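Local coordinates for sortase-like protein (Streptococcus suis, PDB 3RE9) that probably catalyses, as a class C sortase, the transpeptidation that links pilin subunits into pili on the bacterial surface, at residues 130-135 with 163-168; 72-77 with 87-92; 122-127 with 170-175. All coordinates share one frame; numbering follows the deposited sequence.

Interaction 1 of 3, residues 130-135 with 163-168; sequences IVVAEP and HRLLVR
Ile130 packs against two residues of strand 163-168: its CG2 meets Leu165 CD1 at 3.6 Å, and its CG1 lies beside Val167 CG1, the three side chains sharing one face of an antiparallel pairing. Ile130 and Val167 form a non-hydrogen-bonded pair, whereas Val131 and Leu166 next to them exchange two backbone bonds, Val131 N to Leu166 O at 3.0 Å and Leu166 N to Val131 O at 2.8 Å, the second almost straight. Their side chains turn to the other face, where Val131 CG1 approaches Leu166 CG. Val132 returns to the face of Ile130. The Val132 and His163 side chains cross at roughly a right angle, Val132 CG1, anti to the backbone N (chi1 171°), meeting His163 CB at 3.7 Å, while Val132 CG2 touches Leu165 CD1. Ala133 and Arg164 make the second bonded pair, with Arg164 N donating to Ala133 O at 2.7 Å. Beyond the strand, the Glu134 side chain lies alongside that of His163, with its CG near the ring. Pro135 then lies over one face of the Arg164 guanidinium, offset toward its rim, its CG 3.6 Å from Arg164 NH1. The arginine chain bends at chi2 (-68°), and its NH1 bonds His163 O at 2.8 Å from above the carbonyl plane, an oxygen that lies in the guanidinium plane. The far edge of strand 163-168 is bonded to strand 148-156 through Thr156, Thr154 and Leu152, making it an inner strand of the sortase sheet; Leu166 also touches Leu153 of that strand and Leu141 of a loop.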
# COMPACT_ATOMS: atom_id res chain seq x y z
N ILE A 130 -12.44 -6.89 5.32
CA ILE A 130 -12.01 -6.07 6.45
C ILE A 130 -11.75 -7.03 7.60
O ILE A 130 -12.59 -7.87 7.93
CB ILE A 130 -13.04 -4.98 6.82
CG1 ILE A 130 -13.18 -4.01 5.66
CG2 ILE A 130 -12.65 -4.22 8.11
CD1 ILE A 130 -14.50 -3.30 5.64
N VAL A 131 -10.56 -6.93 8.18
CA VAL A 131 -10.08 -7.87 9.17
C VAL A 131 -9.49 -7.04 10.31
O VAL A 131 -8.83 -6.03 10.08
CB VAL A 131 -9.06 -8.86 8.51
CG1 VAL A 131 -8.02 -9.36 9.49
CG2 VAL A 131 -9.79 -10.05 7.89
N VAL A 132 -9.78 -7.45 11.55
CA VAL A 132 -9.07 -6.94 12.71
C VAL A 132 -8.12 -8.05 13.15
O VAL A 132 -8.56 -9.13 13.57
CB VAL A 132 -10.06 -6.50 13.84
CG1 VAL A 132 -9.31 -6.18 15.14
CG2 VAL A 132 -10.88 -5.31 13.37
N ALA A 133 -6.82 -7.79 13.01
CA ALA A 133 -5.77 -8.76 13.34
C ALA A 133 -4.82 -8.26 14.43
O ALA A 133 -4.67 -7.06 14.65
CB ALA A 133 -4.97 -9.12 12.09
N GLU A 134 -4.16 -9.21 15.10
CA GLU A 134 -3.06 -8.89 16.02
C GLU A 134 -1.86 -8.35 15.24
O GLU A 134 -1.62 -8.78 14.12
CB GLU A 134 -2.66 -10.12 16.82
CG GLU A 134 -3.70 -10.51 17.87
CD GLU A 134 -3.38 -11.80 18.61
OE1 GLU A 134 -2.44 -12.55 18.19
OE2 GLU A 134 -4.09 -12.06 19.63
N PRO A 135 -1.09 -7.42 15.85
CA PRO A 135 -0.00 -6.70 15.19
C PRO A 135 1.06 -7.58 14.51
O PRO A 135 1.75 -7.13 13.58
CB PRO A 135 0.64 -5.92 16.33
CG PRO A 135 -0.43 -5.77 17.32
CD PRO A 135 -1.22 -7.01 17.26
N HIS A 163 -4.60 -3.98 18.36
CA HIS A 163 -4.79 -4.72 17.09
C HIS A 163 -4.52 -3.82 15.89
O HIS A 163 -4.19 -2.65 16.04
CB HIS A 163 -6.22 -5.29 16.99
CG HIS A 163 -6.50 -6.39 17.96
ND1 HIS A 163 -6.55 -6.18 19.32
CD2 HIS A 163 -6.70 -7.72 17.77
CE1 HIS A 163 -6.78 -7.33 19.93
NE2 HIS A 163 -6.88 -8.28 19.02
N ARG A 164 -4.65 -4.38 14.70
CA ARG A 164 -4.57 -3.62 13.45
C ARG A 164 -5.86 -3.82 12.67
O ARG A 164 -6.44 -4.91 12.72
CB ARG A 164 -3.40 -4.07 12.58
CG ARG A 164 -2.04 -3.97 13.24
CD ARG A 164 -1.65 -2.51 13.46
NE ARG A 164 -0.40 -2.37 14.23
CZ ARG A 164 -0.33 -2.37 15.56
NH1 ARG A 164 -1.44 -2.50 16.30
NH2 ARG A 164 0.85 -2.24 16.16
N LEU A 165 -6.28 -2.78 11.95
CA LEU A 165 -7.37 -2.87 11.01
C LEU A 165 -6.85 -3.02 9.57
O LEU A 165 -6.15 -2.15 9.09
CB LEU A 165 -8.24 -1.61 11.14
CG LEU A 165 -9.41 -1.40 10.20
CD1 LEU A 165 -10.40 -2.54 10.33
CD2 LEU A 165 -10.05 -0.11 10.56
N LEU A 166 -7.20 -4.14 8.91
CA LEU A 166 -6.76 -4.45 7.55
C LEU A 166 -7.92 -4.36 6.59
O LEU A 166 -8.74 -5.28 6.49
CB LEU A 166 -6.18 -5.88 7.46
CG LEU A 166 -5.20 -6.47 8.47
CD1 LEU A 166 -4.49 -7.63 7.85
CD2 LEU A 166 -4.20 -5.43 8.90
N VAL A 167 -7.97 -3.24 5.87
CA VAL A 167 -9.00 -2.99 4.87
C VAL A 167 -8.47 -3.26 3.46
O VAL A 167 -7.65 -2.51 2.96
CB VAL A 167 -9.53 -1.55 4.99
CG1 VAL A 167 -10.76 -1.38 4.16
CG2 VAL A 167 -9.82 -1.25 6.45
N ARG A 168 -8.95 -4.34 2.83
CA ARG A 168 -8.40 -4.84 1.57
C ARG A 168 -9.33 -4.69 0.37
O ARG A 168 -10.50 -5.01 0.47
CB ARG A 168 -8.05 -6.32 1.71
CG ARG A 168 -7.30 -6.87 0.48
CD ARG A 168 -7.22 -8.36 0.48
NE ARG A 168 -8.52 -9.00 0.26
CZ ARG A 168 -8.67 -10.31 0.12
NH1 ARG A 168 -7.62 -11.11 0.18
NH2 ARG A 168 -9.86 -10.85 -0.06

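Interaction 2 of 3, residues 72-77 with 87-92; sequences GHLEGT and HTVLTA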
# COMPACT_ATOMS: atom_id res chain seq x y z
N GLY A 72 2.23 5.90 4.87
CA GLY A 72 3.47 5.15 4.65
C GLY A 72 3.25 3.82 3.94
O GLY A 72 2.29 3.11 4.19
N HIS A 73 4.17 3.50 3.04
CA HIS A 73 4.19 2.23 2.31
C HIS A 73 4.97 1.24 3.14
O HIS A 73 6.13 1.49 3.50
CB HIS A 73 4.86 2.40 0.95
CG HIS A 73 5.18 1.10 0.28
ND1 HIS A 73 6.44 0.57 0.26
CD2 HIS A 73 4.38 0.22 -0.37
CE1 HIS A 73 6.42 -0.59 -0.36
NE2 HIS A 73 5.18 -0.83 -0.75
N LEU A 74 4.32 0.12 3.45
CA LEU A 74 4.89 -0.88 4.33
C LEU A 74 6.05 -1.57 3.65
O LEU A 74 5.86 -2.31 2.66
CB LEU A 74 3.82 -1.90 4.76
CG LEU A 74 4.20 -2.95 5.81
CD1 LEU A 74 4.73 -2.29 7.11
CD2 LEU A 74 3.03 -3.85 6.14
N GLU A 75 7.25 -1.36 4.17
CA GLU A 75 8.40 -2.03 3.62
C GLU A 75 8.15 -3.53 3.65
O GLU A 75 7.72 -4.09 4.65
CB GLU A 75 9.76 -1.62 4.26
CG GLU A 75 9.81 -1.35 5.74
CD GLU A 75 9.28 0.03 6.12
OE1 GLU A 75 10.03 1.01 6.08
OE2 GLU A 75 8.13 0.12 6.56
N GLY A 76 8.36 -4.16 2.50
CA GLY A 76 8.24 -5.60 2.44
C GLY A 76 7.09 -6.00 1.57
O GLY A 76 6.98 -7.15 1.21
N THR A 77 6.26 -5.01 1.19
CA THR A 77 5.07 -5.21 0.33
C THR A 77 5.25 -4.53 -1.05
O THR A 77 6.10 -3.66 -1.21
CB THR A 77 3.78 -4.72 1.03
OG1 THR A 77 3.78 -3.29 1.10
CG2 THR A 77 3.66 -5.29 2.45
N HIS A 87 0.69 -7.01 -4.08
CA HIS A 87 -0.11 -6.65 -2.93
C HIS A 87 0.60 -5.56 -2.12
O HIS A 87 1.51 -5.81 -1.35
CB HIS A 87 -0.50 -7.89 -2.11
CG HIS A 87 -1.50 -7.63 -1.02
ND1 HIS A 87 -1.94 -8.62 -0.18
CD2 HIS A 87 -2.12 -6.49 -0.62
CE1 HIS A 87 -2.80 -8.11 0.69
NE2 HIS A 87 -2.93 -6.82 0.44
N THR A 88 0.17 -4.32 -2.34
CA THR A 88 0.74 -3.16 -1.68
C THR A 88 0.01 -2.91 -0.37
O THR A 88 -1.19 -3.18 -0.26
CB THR A 88 0.68 -1.92 -2.62
OG1 THR A 88 1.56 -0.90 -2.13
CG2 THR A 88 -0.72 -1.35 -2.74
N VAL A 89 0.74 -2.41 0.65
CA VAL A 89 0.11 -2.01 1.91
C VAL A 89 0.49 -0.59 2.28
O VAL A 89 1.68 -0.26 2.46
CB VAL A 89 0.41 -2.99 3.12
CG1 VAL A 89 -0.30 -2.53 4.41
CG2 VAL A 89 0.08 -4.47 2.75
N LEU A 90 -0.54 0.25 2.38
CA LEU A 90 -0.39 1.65 2.81
C LEU A 90 -0.87 1.85 4.24
O LEU A 90 -1.96 1.39 4.59
CB LEU A 90 -1.11 2.59 1.85
CG LEU A 90 -0.86 2.44 0.35
CD1 LEU A 90 -1.52 3.63 -0.40
CD2 LEU A 90 0.64 2.36 0.07
N THR A 91 -0.06 2.49 5.06
CA THR A 91 -0.38 2.60 6.50
C THR A 91 -0.41 4.05 7.02
O THR A 91 0.29 4.90 6.49
CB THR A 91 0.56 1.70 7.34
OG1 THR A 91 0.08 1.62 8.68
CG2 THR A 91 1.97 2.22 7.34
N ALA A 92 -1.27 4.34 8.01
CA ALA A 92 -1.28 5.65 8.70
C ALA A 92 -1.87 5.50 10.08
O ALA A 92 -2.58 4.52 10.34
CB ALA A 92 -2.04 6.69 7.94
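Gly72 and Thr91 exchange two short backbone bonds, Thr91 N to Gly72 O at 2.6 Å and Gly72 N to Thr91 O at 2.7 Å. Next along, Leu74 N donates almost straight to Val89 O (2.8 Å, 176°). The return bond is relayed through a side chain: Thr77 OG1 donates to Leu74 O at 2.8 Å, in the carbonyl plane on a lone pair, and accepts from Val89 N at 3.2 Å. Leu74 O also receives Thr77 N, which closes a type II beta turn from Leu74 to Thr77 with Gly76 at its third position. A short antiparallel pairing of the sortase sheet thus gives way to a turn still tied to strand 87-91 by the threonine hydroxyl. His73 lies with CG anti to the backbone N (chi1 168°), which sets the ring edge against Thr88 OG1, in plane, 3.5 Å from His73 CD2. The polar ends are held elsewhere: His73 ND1 is hydrogen-bonded to Tyr34 OH, while Ser78 O bonds both His73 NE2 and Thr88 OG1. Val89 is packed from two directions, with Leu74 alongside it (Leu74 CB to Val89 CB 3.9 Å) and Thr77 crossing at about a right angle, Thr77 CG2 being 3.7 Å from Val89 CG2.

Interaction 3 of 3, residues 122-127 with 170-175; sequences TLAYEV and HRIPYV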
# COMPACT_ATOMS: atom_id res chain seq x y z
N THR A 122 -4.11 6.68 -11.96
CA THR A 122 -4.99 6.34 -10.88
C THR A 122 -5.29 4.84 -10.97
O THR A 122 -5.61 4.33 -12.05
CB THR A 122 -6.29 7.14 -10.97
OG1 THR A 122 -5.95 8.52 -10.84
CG2 THR A 122 -7.26 6.76 -9.87
N LEU A 123 -5.15 4.17 -9.83
CA LEU A 123 -5.56 2.79 -9.65
C LEU A 123 -6.76 2.73 -8.72
O LEU A 123 -6.80 3.40 -7.70
CB LEU A 123 -4.42 1.97 -9.05
CG LEU A 123 -3.03 2.07 -9.64
CD1 LEU A 123 -2.06 1.65 -8.56
CD2 LEU A 123 -2.93 1.19 -10.87
N ALA A 124 -7.74 1.91 -9.09
CA ALA A 124 -8.98 1.78 -8.35
C ALA A 124 -9.07 0.40 -7.71
O ALA A 124 -8.81 -0.60 -8.37
CB ALA A 124 -10.16 2.01 -9.29
N TYR A 125 -9.40 0.35 -6.42
CA TYR A 125 -9.58 -0.92 -5.70
C TYR A 125 -10.94 -0.90 -5.04
O TYR A 125 -11.39 0.15 -4.57
CB TYR A 125 -8.46 -1.18 -4.66
CG TYR A 125 -7.12 -1.40 -5.31
CD1 TYR A 125 -6.34 -0.32 -5.73
CD2 TYR A 125 -6.64 -2.69 -5.53
CE1 TYR A 125 -5.13 -0.50 -6.34
CE2 TYR A 125 -5.41 -2.89 -6.15
CZ TYR A 125 -4.66 -1.78 -6.57
OH TYR A 125 -3.44 -1.94 -7.20
N GLU A 126 -11.60 -2.06 -5.03
CA GLU A 126 -12.89 -2.22 -4.38
C GLU A 126 -12.72 -3.06 -3.11
O GLU A 126 -12.29 -4.22 -3.18
CB GLU A 126 -13.86 -2.91 -5.34
CG GLU A 126 -15.33 -2.98 -4.85
CD GLU A 126 -16.24 -3.63 -5.88
OE1 GLU A 126 -16.43 -3.03 -6.98
OE2 GLU A 126 -16.76 -4.74 -5.61
N VAL A 127 -13.08 -2.49 -1.97
CA VAL A 127 -13.01 -3.21 -0.68
C VAL A 127 -13.79 -4.53 -0.69
O VAL A 127 -15.03 -4.53 -0.85
CB VAL A 127 -13.47 -2.31 0.51
CG1 VAL A 127 -13.43 -3.10 1.83
CG2 VAL A 127 -12.59 -1.06 0.59
N HIS A 170 -9.62 -5.44 -4.08
CA HIS A 170 -9.06 -6.03 -5.32
C HIS A 170 -9.06 -4.96 -6.42
O HIS A 170 -9.87 -4.04 -6.40
CB HIS A 170 -9.83 -7.29 -5.78
CG HIS A 170 -11.28 -7.04 -6.08
ND1 HIS A 170 -12.29 -7.20 -5.14
CD2 HIS A 170 -11.89 -6.62 -7.22
CE1 HIS A 170 -13.45 -6.88 -5.69
NE2 HIS A 170 -13.24 -6.53 -6.94
N ARG A 171 -8.15 -5.07 -7.37
CA ARG A 171 -8.08 -4.11 -8.46
C ARG A 171 -9.36 -4.13 -9.27
O ARG A 171 -9.88 -5.19 -9.58
CB ARG A 171 -6.88 -4.42 -9.35
CG ARG A 171 -6.67 -3.47 -10.49
CD ARG A 171 -5.97 -2.19 -10.05
NE ARG A 171 -5.68 -1.40 -11.25
CZ ARG A 171 -4.60 -1.56 -12.02
NH1 ARG A 171 -3.66 -2.44 -11.69
NH2 ARG A 171 -4.44 -0.81 -13.09
N ILE A 172 -9.90 -2.97 -9.59
CA ILE A 172 -11.03 -2.88 -10.52
C ILE A 172 -10.65 -1.90 -11.66
O ILE A 172 -9.73 -1.08 -11.49
CB ILE A 172 -12.39 -2.53 -9.82
CG1 ILE A 172 -12.30 -1.23 -9.02
CG2 ILE A 172 -12.81 -3.64 -8.87
CD1 ILE A 172 -13.62 -0.43 -8.91
N PRO A 173 -11.30 -2.03 -12.84
CA PRO A 173 -11.04 -1.08 -13.90
C PRO A 173 -11.34 0.37 -13.50
O PRO A 173 -12.29 0.66 -12.75
CB PRO A 173 -11.99 -1.53 -15.00
CG PRO A 173 -12.16 -2.97 -14.76
CD PRO A 173 -12.26 -3.06 -13.29
N TYR A 174 -10.49 1.27 -13.98
CA TYR A 174 -10.67 2.69 -13.77
C TYR A 174 -11.01 3.39 -15.09
O TYR A 174 -10.19 3.49 -16.00
CB TYR A 174 -9.43 3.30 -13.14
CG TYR A 174 -9.52 4.79 -12.99
CD1 TYR A 174 -10.27 5.36 -11.98
CD2 TYR A 174 -8.84 5.62 -13.87
CE1 TYR A 174 -10.36 6.73 -11.85
CE2 TYR A 174 -8.92 6.99 -13.75
CZ TYR A 174 -9.68 7.53 -12.74
OH TYR A 174 -9.74 8.90 -12.63
N VAL A 175 -12.25 3.85 -15.18
CA VAL A 175 -12.69 4.55 -16.36
C VAL A 175 -12.66 6.02 -15.96
O VAL A 175 -13.37 6.43 -15.05
CB VAL A 175 -14.12 4.11 -16.84
CG1 VAL A 175 -14.46 4.71 -18.20
CG2 VAL A 175 -14.24 2.59 -16.92
O HOH W 1 -6.45 1.78 -13.99
O HOH W 2 -7.60 0.69 -11.66
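Arg171 meets Tyr125 with its CD and Leu123 with its guanidinium, its CG anti to the backbone N and its chain bent at chi2 (80°). Arg171 CD sits over one face of the Tyr125 ring in a CH-pi contact, 4.2 Å from the centroid, with ring and guanidinium planes 45° apart. Farther out, Leu123 CD2 stands over the centre of one guanidinium face, 3.3 Å from Arg171 NH2. At the guanidinium edge, water 2 accepts from Arg171 NE (2.9 Å) and Ala124 N and donates to Ile172 O, bridging the two backbones just beyond the straight bond from Ile172 N to Ala124 O (2.9 Å). On the other face of the pairing, Glu126 and His170 run side by side; Glu126 CB makes a CH-pi contact over one face of the imidazole, and the Ile172 side chain crosses that of Glu126 at about a right angle, Ile172 CG2 3.8 Å from Glu126 CB. Tyr174 offers a ring face to Thr122, whose CG2 stands 3.9 Å from the centroid and 18° off the normal. Asp148, at the start of strand 148-156, takes both Arg171 NH1, as a salt bridge, and Tyr125 OH. Strand 122-127 is flanked on its far edge by strand 113-117, bonded through Ile116 and Phe114.

How the interactions relate
All three contacts belong to the one mixed sheet of the sortase domain. Interactions 1 and 3 join the same two strands, 122-133 and 163-172, at opposite ends of their pairing; their centres are 21 Å apart, and they meet where Val127 CG1 packs on Val167 CG1 at 3.9 Å. Along the chain, interaction 1 is nested inside the loop closed by interaction 3, as expected for one long antiparallel pair. Interaction 2 closes before either opens and lies about 4 Å from the centre of the molecule, 13 Å from the centre of interaction 1 and 17 Å from that of interaction 3. Strand 148-156, between 86-91 and 163-172, connects early and late pairings into the beta-barrel fold known for sortases.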